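Local coordinates for Cry23AA1 (Bacillus thuringiensis, PDB 4RHZ), which is an aerolysin-fold crystal toxin that binds zinc, forms a binary complex with Cry37Aa1 and, by analogy with its family, probably makes pores in target membranes, at residues Val71-Glu77 against Ala150-Ile154. Sequence-based numbering, arbitrary orientation. Where two conformers were deposited one is given.
Sequences VSFTWTE and AAYII
Phe73 and Tyr152 face each other where the strand segments 71-77 and 150-154 pack layer against layer, their axes 8.5 Å apart and about 30° between their directions. The rings lie nearly parallel, planes 6° apart, but slid, so they barely overlap and each takes the other's CB over a face. Phe73 CB sits over the centre of the Tyr152 ring, 3.4 Å from its centroid; Tyr152 CB lies 3.7 Å from the Phe73 centroid. The side chains slide past each other in opposite directions, Tyr152 with CG anti to its backbone N (chi1 -166°). This reciprocal CH-pi pair is the tight part, and small Ala150 suits the place beside it: its O meets the Phe73 edge, 3.4 Å from CZ, while its CB touches Val71 CG2. Beyond this pair the strands draw apart, to 8.9 Å between the CA atoms of Trp75 and Ile154. Trp75 CB still reaches the Tyr152 edge, but the partly exposed indole only grazes Ile154, CZ3 to CG2 4.3 Å. Thr74, on the outward side, suits an exposed position and bonds through OG1 to Ser135 and Trp134. Glu77 lies beside the zinc ligands His79 and His132. Tyrosine suits its buried place, since its OH is hydrogen-bonded to Asp136 OD1. Direct cohesion between the segments comes from apolar and CH-pi packing, while the polar ends of Thr74, Glu77 and Tyr152 find partners outside them.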
# COMPACT_ATOMS: atom_id res chain seq x y z
N VAL A 71 -27.00 13.20 -3.84
CA VAL A 71 -25.64 13.78 -3.55
C VAL A 71 -24.58 13.16 -4.47
O VAL A 71 -24.53 11.94 -4.63
CB VAL A 71 -25.19 13.62 -2.06
CG1 VAL A 71 -26.02 14.53 -1.14
CG2 VAL A 71 -25.34 12.19 -1.59
N SER A 72 -23.77 14.04 -5.05
CA SER A 72 -22.85 13.72 -6.10
C SER A 72 -21.51 14.24 -5.66
O SER A 72 -21.42 15.39 -5.19
CB SER A 72 -23.17 14.52 -7.38
OG SER A 72 -24.34 14.02 -7.93
N PHE A 73 -20.48 13.47 -5.95
CA PHE A 73 -19.12 13.81 -5.57
C PHE A 73 -18.20 13.58 -6.73
O PHE A 73 -18.38 12.65 -7.55
CB PHE A 73 -18.67 12.90 -4.44
CG PHE A 73 -19.43 13.10 -3.19
CD1 PHE A 73 -20.42 12.19 -2.82
CD2 PHE A 73 -19.18 14.18 -2.40
CE1 PHE A 73 -21.13 12.37 -1.63
CE2 PHE A 73 -19.88 14.38 -1.21
CZ PHE A 73 -20.86 13.46 -0.82
N THR A 74 -17.20 14.41 -6.80
CA THR A 74 -16.17 14.16 -7.74
C THR A 74 -14.79 14.32 -7.09
O THR A 74 -14.57 15.22 -6.28
CB THR A 74 -16.38 15.05 -8.95
OG1 THR A 74 -15.80 14.39 -10.07
CG2 THR A 74 -15.79 16.44 -8.77
N TRP A 75 -13.85 13.46 -7.47
CA TRP A 75 -12.50 13.65 -7.01
C TRP A 75 -11.43 13.16 -8.00
O TRP A 75 -11.56 12.10 -8.61
CB TRP A 75 -12.31 12.98 -5.65
CG TRP A 75 -11.14 13.49 -4.93
CD1 TRP A 75 -10.97 14.75 -4.38
CD2 TRP A 75 -9.92 12.77 -4.67
NE1 TRP A 75 -9.71 14.84 -3.80
CE2 TRP A 75 -9.06 13.64 -3.96
CE3 TRP A 75 -9.49 11.47 -4.96
CZ2 TRP A 75 -7.77 13.24 -3.54
CZ3 TRP A 75 -8.21 11.07 -4.54
CH2 TRP A 75 -7.37 11.95 -3.84
N THR A 76 -10.39 13.96 -8.18
CA THR A 76 -9.32 13.58 -9.11
C THR A 76 -8.05 13.26 -8.31
O THR A 76 -7.53 14.11 -7.62
CB THR A 76 -9.07 14.63 -10.22
OG1 THR A 76 -9.03 15.92 -9.62
CG2 THR A 76 -10.16 14.61 -11.22
N GLU A 77 -7.68 11.99 -8.33
CA GLU A 77 -6.49 11.50 -7.62
C GLU A 77 -5.36 11.38 -8.64
O GLU A 77 -5.56 11.01 -9.81
CB GLU A 77 -6.72 10.12 -7.01
CG GLU A 77 -6.82 8.94 -8.06
CD GLU A 77 -6.51 7.56 -7.42
OE1 GLU A 77 -6.75 7.45 -6.18
OE2 GLU A 77 -6.02 6.64 -8.13
N ALA A 150 -23.46 13.45 4.16
CA ALA A 150 -22.97 12.42 3.25
C ALA A 150 -21.49 12.77 3.05
O ALA A 150 -21.14 13.87 2.51
CB ALA A 150 -23.75 12.39 1.89
N ALA A 151 -20.63 11.91 3.57
CA ALA A 151 -19.14 12.14 3.47
C ALA A 151 -18.58 11.25 2.35
O ALA A 151 -18.88 10.07 2.27
CB ALA A 151 -18.46 11.85 4.84
N TYR A 152 -17.75 11.81 1.50
CA TYR A 152 -17.11 11.04 0.42
C TYR A 152 -15.76 10.51 0.92
O TYR A 152 -14.90 11.28 1.38
CB TYR A 152 -16.91 11.99 -0.79
CG TYR A 152 -16.59 11.31 -2.09
CD1 TYR A 152 -17.24 10.14 -2.46
CD2 TYR A 152 -15.72 11.91 -3.00
CE1 TYR A 152 -16.99 9.55 -3.68
CE2 TYR A 152 -15.44 11.30 -4.22
CZ TYR A 152 -16.07 10.17 -4.54
OH TYR A 152 -15.86 9.61 -5.75
N ILE A 153 -15.62 9.18 0.89
CA ILE A 153 -14.46 8.49 1.45
C ILE A 153 -13.68 7.86 0.27
O ILE A 153 -14.29 7.15 -0.56
CB ILE A 153 -14.85 7.25 2.34
CG1 ILE A 153 -15.51 7.58 3.72
CG2 ILE A 153 -13.64 6.46 2.69
CD1 ILE A 153 -15.50 8.99 4.11
N ILE A 154 -12.35 8.09 0.20
CA ILE A 154 -11.50 7.37 -0.77
C ILE A 154 -10.58 6.40 0.00
O ILE A 154 -9.89 6.81 0.96
CB ILE A 154 -10.79 8.36 -1.72
CG1 ILE A 154 -10.37 7.69 -3.05
CG2 ILE A 154 -9.62 9.03 -1.06
CD1 ILE A 154 -9.50 6.51 -2.89